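Local coordinates for protein glutamate--LysW ligase ArgX (PDB 3VPB) that probably couples L-glutamate to the C-terminal glutamate of the carrier protein LysW, using ATP, in arginine biosynthesis, at residues B[4-9]-B[50-55]; B[71-76]-B[230-235]; B[42-47]-B[65-70]. One frame throughout, in Å; residues are numbered along the deposited sequence.

Contact 1: residues B[4-9]-B[50-55]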
loop_
_atom_site.group_PDB
_atom_site.type_symbol
_atom_site.label_atom_id
_atom_site.label_comp_id
_atom_site.label_asym_id
_atom_site.label_seq_id
_atom_site.Cartn_x
_atom_site.Cartn_y
_atom_site.Cartn_z
ATOM N N VAL B 4 -14.337 11.295 29.360
ATOM C CA VAL B 4 -14.298 11.603 27.931
ATOM C C VAL B 4 -14.491 10.335 27.133
ATOM O O VAL B 4 -13.881 9.317 27.425
ATOM C CB VAL B 4 -13.015 12.409 27.505
ATOM C CG1 VAL B 4 -11.748 11.632 27.738
ATOM C CG2 VAL B 4 -13.126 12.852 26.012
ATOM N N LEU B 5 -15.354 10.401 26.121
ATOM C CA LEU B 5 -15.613 9.274 25.248
ATOM C C LEU B 5 -14.893 9.583 23.938
ATOM O O LEU B 5 -15.187 10.577 23.318
ATOM C CB LEU B 5 -17.136 9.120 25.032
ATOM C CG LEU B 5 -17.704 8.051 24.070
ATOM C CD1 LEU B 5 -17.289 6.638 24.530
ATOM C CD2 LEU B 5 -19.253 8.147 24.003
ATOM N N ILE B 6 -13.906 8.757 23.590
ATOM C CA ILE B 6 -13.010 9.015 22.483
ATOM C C ILE B 6 -13.501 8.167 21.315
ATOM O O ILE B 6 -13.603 6.949 21.426
ATOM C CB ILE B 6 -11.552 8.585 22.856
ATOM C CG1 ILE B 6 -10.998 9.431 24.010
ATOM C CG2 ILE B 6 -10.627 8.608 21.616
ATOM C CD1 ILE B 6 -10.829 10.939 23.651
ATOM N N VAL B 7 -13.802 8.804 20.182
ATOM C CA VAL B 7 -14.452 8.082 19.084
ATOM C C VAL B 7 -13.828 8.497 17.743
ATOM O O VAL B 7 -13.135 9.515 17.674
ATOM C CB VAL B 7 -15.981 8.396 19.046
ATOM C CG1 VAL B 7 -16.636 8.082 20.419
ATOM C CG2 VAL B 7 -16.256 9.863 18.629
ATOM N N ASP B 8 -14.032 7.691 16.702
ATOM C CA ASP B 8 -13.787 8.178 15.340
ATOM C C ASP B 8 -15.034 8.005 14.481
ATOM O O ASP B 8 -15.554 8.968 13.897
ATOM C CB ASP B 8 -12.496 7.605 14.691
ATOM C CG ASP B 8 -12.411 6.076 14.703
ATOM O OD1 ASP B 8 -11.308 5.543 14.360
ATOM O OD2 ASP B 8 -13.401 5.389 15.023
ATOM N N ILE B 9 -15.512 6.772 14.403
ATOM C CA ILE B 9 -16.804 6.508 13.793
ATOM C C ILE B 9 -17.745 6.118 14.923
ATOM O O ILE B 9 -17.410 5.266 15.744
ATOM C CB ILE B 9 -16.740 5.367 12.737
ATOM C CG1 ILE B 9 -16.071 5.838 11.435
ATOM C CG2 ILE B 9 -18.160 4.878 12.407
ATOM C CD1 ILE B 9 -14.577 6.101 11.508
ATOM N N ALA B 50 -11.158 8.029 30.548
ATOM C CA ALA B 50 -11.406 8.058 29.084
ATOM C C ALA B 50 -11.882 6.683 28.621
ATOM O O ALA B 50 -11.290 5.667 28.979
ATOM C CB ALA B 50 -10.130 8.457 28.349
ATOM N N ILE B 51 -12.965 6.643 27.839
ATOM C CA ILE B 51 -13.482 5.355 27.337
ATOM C C ILE B 51 -13.034 5.346 25.891
ATOM O O ILE B 51 -13.396 6.237 25.140
ATOM C CB ILE B 51 -15.006 5.284 27.429
ATOM C CG1 ILE B 51 -15.463 5.449 28.882
ATOM C CG2 ILE B 51 -15.565 3.958 26.794
ATOM C CD1 ILE B 51 -17.010 5.420 29.013
ATOM N N ILE B 52 -12.171 4.394 25.546
ATOM C CA ILE B 52 -11.449 4.471 24.273
ATOM C C ILE B 52 -12.226 3.630 23.273
ATOM O O ILE B 52 -12.197 2.411 23.332
ATOM C CB ILE B 52 -9.976 3.920 24.410
ATOM C CG1 ILE B 52 -9.151 4.706 25.470
ATOM C CG2 ILE B 52 -9.295 3.928 23.025
ATOM C CD1 ILE B 52 -9.037 6.252 25.201
ATOM N N ARG B 53 -12.851 4.304 22.309
ATOM C CA ARG B 53 -13.783 3.665 21.375
ATOM C C ARG B 53 -13.497 3.792 19.849
ATOM O O ARG B 53 -14.347 3.395 19.057
ATOM C CB ARG B 53 -15.218 4.136 21.694
ATOM C CG ARG B 53 -15.739 3.648 23.069
ATOM C CD ARG B 53 -15.707 2.130 23.179
ATOM N NE ARG B 53 -16.541 1.518 22.136
ATOM C CZ ARG B 53 -16.793 0.215 22.067
ATOM N NH1 ARG B 53 -17.572 -0.266 21.103
ATOM N NH2 ARG B 53 -16.281 -0.597 22.983
ATOM N N PRO B 54 -12.319 4.320 19.420
ATOM C CA PRO B 54 -12.129 4.356 17.969
ATOM C C PRO B 54 -12.161 2.965 17.326
ATOM O O PRO B 54 -11.692 1.983 17.926
ATOM C CB PRO B 54 -10.708 4.962 17.818
ATOM C CG PRO B 54 -10.533 5.765 19.056
ATOM C CD PRO B 54 -11.144 4.872 20.105
ATOM N N VAL B 55 -12.674 2.921 16.094
ATOM C CA VAL B 55 -12.745 1.700 15.281
ATOM C C VAL B 55 -11.338 1.383 14.773
ATOM O O VAL B 55 -10.970 0.211 14.595
ATOM C CB VAL B 55 -13.705 1.882 14.068
ATOM C CG1 VAL B 55 -13.906 0.558 13.294
ATOM C CG2 VAL B 55 -15.057 2.473 14.507
HETATM O O HOH W 1 -15.567 5.288 17.521
#
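The carboxylate of D8 is approached from opposite faces of its plane by V55 N and I9 N, both bonded to OD2. V55 N comes from the syn side, 2.8 Å from D8 OD2, with an almost straight N-H...O of 171°; I9 N takes the anti side. At the other oxygen, P54 CB lies 3.6 Å from D8 OD1, the two side chains crossing at about a right angle. With D8 CG between its own backbone N and carbonyl carbon (chi1 54°), the carboxylate is carried to the loop 53-55; OD1 makes a salt bridge to R59 and a hydrogen bond with S56 N. The second flat group, the guanidinium of R53, turns from strand 4-7 to a salt bridge with E14 and a hydrogen bond to P255 O; only the start of its chain meets the strand, R53 CG lying 3.7 Å from L5 CD1.

Strands 4-7 and 50-52 are parallel neighbours, their short segments inclined by 22°. I51 N bonds to V4 O at 2.9 Å, I6 N to I51 O at 3.0 Å, and R53 N to I6 O. I6 and I52 run alongside each other on one face of the sheet, with I6 CG1 3.9 Å from I52 CD1, while I6 CG2 touches P54 CG at 3.8 Å. A further apolar pair on that face is V4 CG1 with A50 CB, 3.6 Å apart. Adjacent parallel strands ending in loops at the ligand side, here near W133, F257 and the bound LysW chain, are characteristic of the Rossmann-like preATP-grasp domain.

Contact 2: residues B[71-76]-B[230-235]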
loop_
_atom_site.group_PDB
_atom_site.type_symbol
_atom_site.label_atom_id
_atom_site.label_comp_id
_atom_site.label_asym_id
_atom_site.label_seq_id
_atom_site.Cartn_x
_atom_site.Cartn_y
_atom_site.Cartn_z
ATOM N N GLY B 71 -2.256 11.881 32.603
ATOM C CA GLY B 71 -2.706 11.276 33.880
ATOM C C GLY B 71 -4.162 10.841 33.897
ATOM O O GLY B 71 -4.727 10.652 34.981
ATOM N N VAL B 72 -4.773 10.685 32.714
ATOM C CA VAL B 72 -6.182 10.245 32.605
ATOM C C VAL B 72 -6.136 8.727 32.636
ATOM O O VAL B 72 -5.275 8.126 32.009
ATOM C CB VAL B 72 -6.872 10.728 31.274
ATOM C CG1 VAL B 72 -8.346 10.244 31.187
ATOM C CG2 VAL B 72 -6.805 12.252 31.124
ATOM N N HIS B 73 -7.028 8.105 33.394
ATOM C CA HIS B 73 -7.139 6.664 33.364
ATOM C C HIS B 73 -7.933 6.237 32.138
ATOM O O HIS B 73 -9.073 6.636 31.980
ATOM C CB HIS B 73 -7.835 6.122 34.594
ATOM C CG HIS B 73 -7.896 4.631 34.603
ATOM N ND1 HIS B 73 -6.810 3.852 34.939
ATOM C CD2 HIS B 73 -8.881 3.773 34.247
ATOM C CE1 HIS B 73 -7.129 2.573 34.807
ATOM N NE2 HIS B 73 -8.382 2.499 34.395
ATOM N N THR B 74 -7.330 5.425 31.285
ATOM C CA THR B 74 -8.000 5.056 30.048
ATOM C C THR B 74 -8.493 3.620 30.113
ATOM O O THR B 74 -7.850 2.743 30.727
ATOM C CB THR B 74 -7.098 5.225 28.820
ATOM O OG1 THR B 74 -5.960 4.356 28.945
ATOM C CG2 THR B 74 -6.644 6.658 28.695
ATOM N N ILE B 75 -9.644 3.392 29.483
ATOM C CA ILE B 75 -10.254 2.068 29.422
ATOM C C ILE B 75 -10.544 1.803 27.952
ATOM O O ILE B 75 -11.425 2.456 27.413
ATOM C CB ILE B 75 -11.611 2.068 30.211
ATOM C CG1 ILE B 75 -11.392 2.358 31.725
ATOM C CG2 ILE B 75 -12.408 0.747 29.988
ATOM C CD1 ILE B 75 -12.734 2.612 32.458
ATOM N N ASN B 76 -9.815 0.882 27.304
ATOM C CA ASN B 76 -8.649 0.197 27.861
ATOM C C ASN B 76 -7.357 1.017 27.832
ATOM O O ASN B 76 -7.268 2.028 27.138
ATOM C CB ASN B 76 -8.427 -1.147 27.130
ATOM C CG ASN B 76 -9.567 -2.108 27.364
ATOM O OD1 ASN B 76 -9.873 -2.436 28.496
ATOM N ND2 ASN B 76 -10.246 -2.504 26.295
ATOM N N HIS B 230 -4.714 -8.201 31.574
ATOM C CA HIS B 230 -5.157 -7.044 32.364
ATOM C C HIS B 230 -6.162 -6.085 31.709
ATOM O O HIS B 230 -6.151 -4.892 31.991
ATOM C CB HIS B 230 -3.957 -6.282 32.946
ATOM C CG HIS B 230 -3.156 -7.092 33.916
ATOM N ND1 HIS B 230 -1.901 -7.580 33.623
ATOM C CD2 HIS B 230 -3.443 -7.520 35.168
ATOM C CE1 HIS B 230 -1.446 -8.269 34.652
ATOM N NE2 HIS B 230 -2.357 -8.241 35.608
ATOM N N GLY B 231 -7.034 -6.595 30.847
ATOM C CA GLY B 231 -8.054 -5.728 30.239
ATOM C C GLY B 231 -9.181 -5.377 31.200
ATOM O O GLY B 231 -9.638 -6.228 31.947
ATOM N N GLU B 232 -9.618 -4.126 31.190
ATOM C CA GLU B 232 -10.777 -3.696 31.970
ATOM C C GLU B 232 -12.114 -3.873 31.286
ATOM O O GLU B 232 -13.139 -4.028 31.950
ATOM C CB GLU B 232 -10.632 -2.228 32.408
ATOM C CG GLU B 232 -10.124 -2.116 33.830
ATOM C CD GLU B 232 -10.149 -0.695 34.338
ATOM O OE1 GLU B 232 -9.488 0.162 33.718
ATOM O OE2 GLU B 232 -10.819 -0.458 35.365
ATOM N N PHE B 233 -12.132 -3.798 29.946
ATOM C CA PHE B 233 -13.374 -4.008 29.215
ATOM C C PHE B 233 -12.975 -4.649 27.898
ATOM O O PHE B 233 -12.579 -3.959 26.969
ATOM C CB PHE B 233 -14.145 -2.691 28.996
ATOM C CG PHE B 233 -15.361 -2.801 28.107
ATOM C CD1 PHE B 233 -16.243 -3.876 28.205
ATOM C CD2 PHE B 233 -15.646 -1.796 27.181
ATOM C CE1 PHE B 233 -17.373 -3.947 27.401
ATOM C CE2 PHE B 233 -16.762 -1.861 26.372
ATOM C CZ PHE B 233 -17.637 -2.930 26.466
ATOM N N VAL B 234 -13.029 -5.975 27.841
ATOM C CA VAL B 234 -12.503 -6.680 26.664
ATOM C C VAL B 234 -13.417 -7.815 26.234
ATOM O O VAL B 234 -14.202 -8.346 27.045
ATOM C CB VAL B 234 -11.080 -7.260 26.901
ATOM C CG1 VAL B 234 -10.007 -6.143 27.054
ATOM C CG2 VAL B 234 -11.083 -8.206 28.105
ATOM N N SER B 235 -13.319 -8.195 24.965
ATOM C CA SER B 235 -13.986 -9.411 24.527
ATOM C C SER B 235 -12.966 -10.521 24.324
ATOM O O SER B 235 -11.746 -10.281 24.188
ATOM C CB SER B 235 -14.832 -9.176 23.259
ATOM O OG SER B 235 -14.000 -8.838 22.180
HETATM O O HOH W 2 -7.972 0.192 31.725
#
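H73 and E232 meet tip to tip in a His-carboxylate hydrogen bond, one of several polar links between the strand 73-75 region, outermost in this chain's preATP-grasp sheet, and the entry to strand 233-241 in the ATP-grasp domain. H73 NE2 donates to E232 OE1 at 2.7 Å with an angle of 169° at the hydrogen. OE1 lies close to the ring plane and is met on its syn side, while ring and carboxylate planes are turned 73° apart. E232 OE2 is hydrogen-bonded to the hydroxyls of Y275 and Y280, and Y280 also stacks on the H73 ring, so both ends of the bond are held by further groups. A water adds a second bridge, donating to E232 OE1 and to T74 O, the latter at 2.7 Å.

N76 follows a cis peptide bond, and its side-chain amide is the second polar group. Its OD1 accepts from F233 N at 3.0 Å, in the carbonyl plane on a lone pair, and more weakly from E232 N at 3.2 Å. Its ND2 donates to F233 O at 2.8 Å, from 40° above that carbonyl's plane, and also to D253 O. An alanine here would probably leave F233 N and F233 O without their mates across the contact and would remove the N76 ND2 donor to D253 O, weakening the tie between the two domains.

The remaining contacts are apolar or mixed. The V234 and N76 side chains cross at about a right angle, V234 CG1 lying 3.7 Å from N76 ND2; I75 CG1 lies 3.5 Å from E232 OE1. I75 CG2, anti to its backbone N, rests 4.0 Å from F233 CB.

Contact 3: residues B[42-47]-B[65-70]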
loop_
_atom_site.group_PDB
_atom_site.type_symbol
_atom_site.label_atom_id
_atom_site.label_comp_id
_atom_site.label_asym_id
_atom_site.label_seq_id
_atom_site.Cartn_x
_atom_site.Cartn_y
_atom_site.Cartn_z
ATOM N N LYS B 42 -0.765 18.874 29.934
ATOM C CA LYS B 42 -1.601 18.596 31.088
ATOM C C LYS B 42 -3.091 18.945 30.880
ATOM O O LYS B 42 -3.907 18.647 31.735
ATOM C CB LYS B 42 -0.980 19.229 32.349
ATOM C CG LYS B 42 0.430 18.658 32.642
ATOM C CD LYS B 42 1.110 19.249 33.891
ATOM C CE LYS B 42 1.896 20.532 33.563
ATOM N NZ LYS B 42 0.994 21.719 33.440
ATOM N N ALA B 43 -3.439 19.506 29.717
ATOM C CA ALA B 43 -4.823 19.967 29.432
ATOM C C ALA B 43 -5.902 18.878 29.565
ATOM O O ALA B 43 -6.978 19.130 30.117
ATOM C CB ALA B 43 -4.909 20.622 28.037
ATOM N N LEU B 44 -5.610 17.674 29.071
ATOM C CA LEU B 44 -6.608 16.602 29.071
ATOM C C LEU B 44 -6.786 15.966 30.445
ATOM O O LEU B 44 -7.706 15.173 30.638
ATOM C CB LEU B 44 -6.312 15.545 27.997
ATOM C CG LEU B 44 -6.517 15.948 26.531
ATOM C CD1 LEU B 44 -5.768 14.971 25.629
ATOM C CD2 LEU B 44 -7.995 15.996 26.148
ATOM N N GLY B 45 -5.913 16.341 31.386
ATOM C CA GLY B 45 -6.023 15.916 32.781
ATOM C C GLY B 45 -7.286 16.430 33.464
ATOM O O GLY B 45 -7.548 16.110 34.624
ATOM N N ARG B 46 -8.063 17.236 32.756
ATOM C CA ARG B 46 -9.379 17.638 33.230
ATOM C C ARG B 46 -10.339 16.438 33.289
ATOM O O ARG B 46 -11.334 16.482 34.021
ATOM C CB ARG B 46 -9.941 18.773 32.366
ATOM C CG ARG B 46 -10.466 18.376 30.986
ATOM C CD ARG B 46 -10.748 19.632 30.171
ATOM N NE ARG B 46 -11.177 19.377 28.798
ATOM C CZ ARG B 46 -10.357 19.342 27.746
ATOM N NH1 ARG B 46 -10.848 19.124 26.532
ATOM N NH2 ARG B 46 -9.047 19.512 27.901
ATOM N N TYR B 47 -10.028 15.368 32.540
ATOM C CA TYR B 47 -10.837 14.137 32.585
ATOM C C TYR B 47 -10.251 13.133 33.548
ATOM O O TYR B 47 -9.034 12.957 33.641
ATOM C CB TYR B 47 -10.989 13.505 31.201
ATOM C CG TYR B 47 -11.546 14.462 30.178
ATOM C CD1 TYR B 47 -12.868 14.894 30.256
ATOM C CD2 TYR B 47 -10.746 14.937 29.135
ATOM C CE1 TYR B 47 -13.385 15.779 29.320
ATOM C CE2 TYR B 47 -11.263 15.826 28.181
ATOM C CZ TYR B 47 -12.580 16.248 28.303
ATOM O OH TYR B 47 -13.100 17.110 27.362
ATOM N N ALA B 65 -2.642 6.481 24.675
ATOM C CA ALA B 65 -1.297 6.878 25.107
ATOM C C ALA B 65 -1.213 8.368 25.446
ATOM O O ALA B 65 -0.613 8.746 26.466
ATOM C CB ALA B 65 -0.297 6.541 24.025
ATOM N N VAL B 66 -1.786 9.221 24.593
ATOM C CA VAL B 66 -1.759 10.666 24.850
ATOM C C VAL B 66 -2.546 11.038 26.107
ATOM O O VAL B 66 -2.067 11.818 26.916
ATOM C CB VAL B 66 -2.243 11.492 23.665
ATOM C CG1 VAL B 66 -2.176 13.043 23.999
ATOM C CG2 VAL B 66 -1.379 11.188 22.405
ATOM N N LEU B 67 -3.711 10.419 26.310
ATOM C CA LEU B 67 -4.534 10.663 27.517
ATOM C C LEU B 67 -3.837 10.177 28.797
ATOM O O LEU B 67 -3.850 10.869 29.832
ATOM C CB LEU B 67 -5.922 10.008 27.358
ATOM C CG LEU B 67 -6.814 10.789 26.367
ATOM C CD1 LEU B 67 -7.851 9.841 25.781
ATOM C CD2 LEU B 67 -7.524 11.980 27.072
ATOM N N GLU B 68 -3.212 9.016 28.729
ATOM C CA GLU B 68 -2.407 8.501 29.854
ATOM C C GLU B 68 -1.266 9.431 30.250
ATOM O O GLU B 68 -0.928 9.550 31.427
ATOM C CB GLU B 68 -1.811 7.146 29.497
ATOM C CG GLU B 68 -2.869 6.089 29.358
ATOM C CD GLU B 68 -2.303 4.741 28.872
ATOM O OE1 GLU B 68 -2.972 3.734 29.136
ATOM O OE2 GLU B 68 -1.189 4.692 28.279
ATOM N N ALA B 69 -0.657 10.065 29.262
ATOM C CA ALA B 69 0.446 10.980 29.504
ATOM C C ALA B 69 -0.050 12.206 30.285
ATOM O O ALA B 69 0.716 12.818 31.028
ATOM C CB ALA B 69 1.072 11.396 28.184
ATOM N N ALA B 70 -1.332 12.531 30.140
ATOM C CA ALA B 70 -1.948 13.618 30.917
ATOM C C ALA B 70 -2.460 13.158 32.288
ATOM O O ALA B 70 -3.055 13.955 33.025
ATOM C CB ALA B 70 -3.066 14.285 30.129
HETATM O O HOH W 3 -2.661 16.452 34.097
#
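In both L44 and L67 the CG is anti to the carbonyl carbon and beside the backbone N (chi1 -71° and -74°), and one leucine is set across the other. On the L67 side a single methyl does the touching: L67 CD2 lies 3.8 Å from L44 CD1 and 3.9 Å from L44 CB. V66 CG1 is a more distant neighbour of L44 CD1, at 4.4 Å. Just beyond helix 57-69, A70 CB points at the 3-10 turn and comes 3.7 Å from G45 N and 4.1 Å from L44 CB.

G45 closes the approach, its CA 3.6 Å from A70 O; a CB at this position would lie tight against that oxygen. L44 is also braced within its own segment, CD2 meeting the edge of the Y47 ring in its plane, while R46 CG sits over the centre of one face of that ring.

A water donates to A70 O at 2.7 Å and only weakly to K42 O; with no direct hydrogen bond across the contact, the turn meets the helix end mainly through aliphatic contacts.

In the fold
All three contacts lie on one side of the chain's centre, their centres about 12 Å (1 and 2), 14 Å (1 and 3) and 15 Å (2 and 3) apart. Contacts 1 and 2 share the parallel sheet, in which strand 49-52 lies between 2-7 and 73-75. Helix 57-69, carrying part of contact 3, connects 49-52 to 73-75 as a beta-alpha-beta crossover, and L67 packs on I6, A50 and I52. Along the chain the segments of contacts 1 and 3 interleave, and both contacts close before contact 2 opens. Contacts 1 and 3 both lie within the preATP-grasp domain; contact 2 fastens its outermost strand in this chain to the ATP-grasp domain, while helix 57-69 also faces a second subunit.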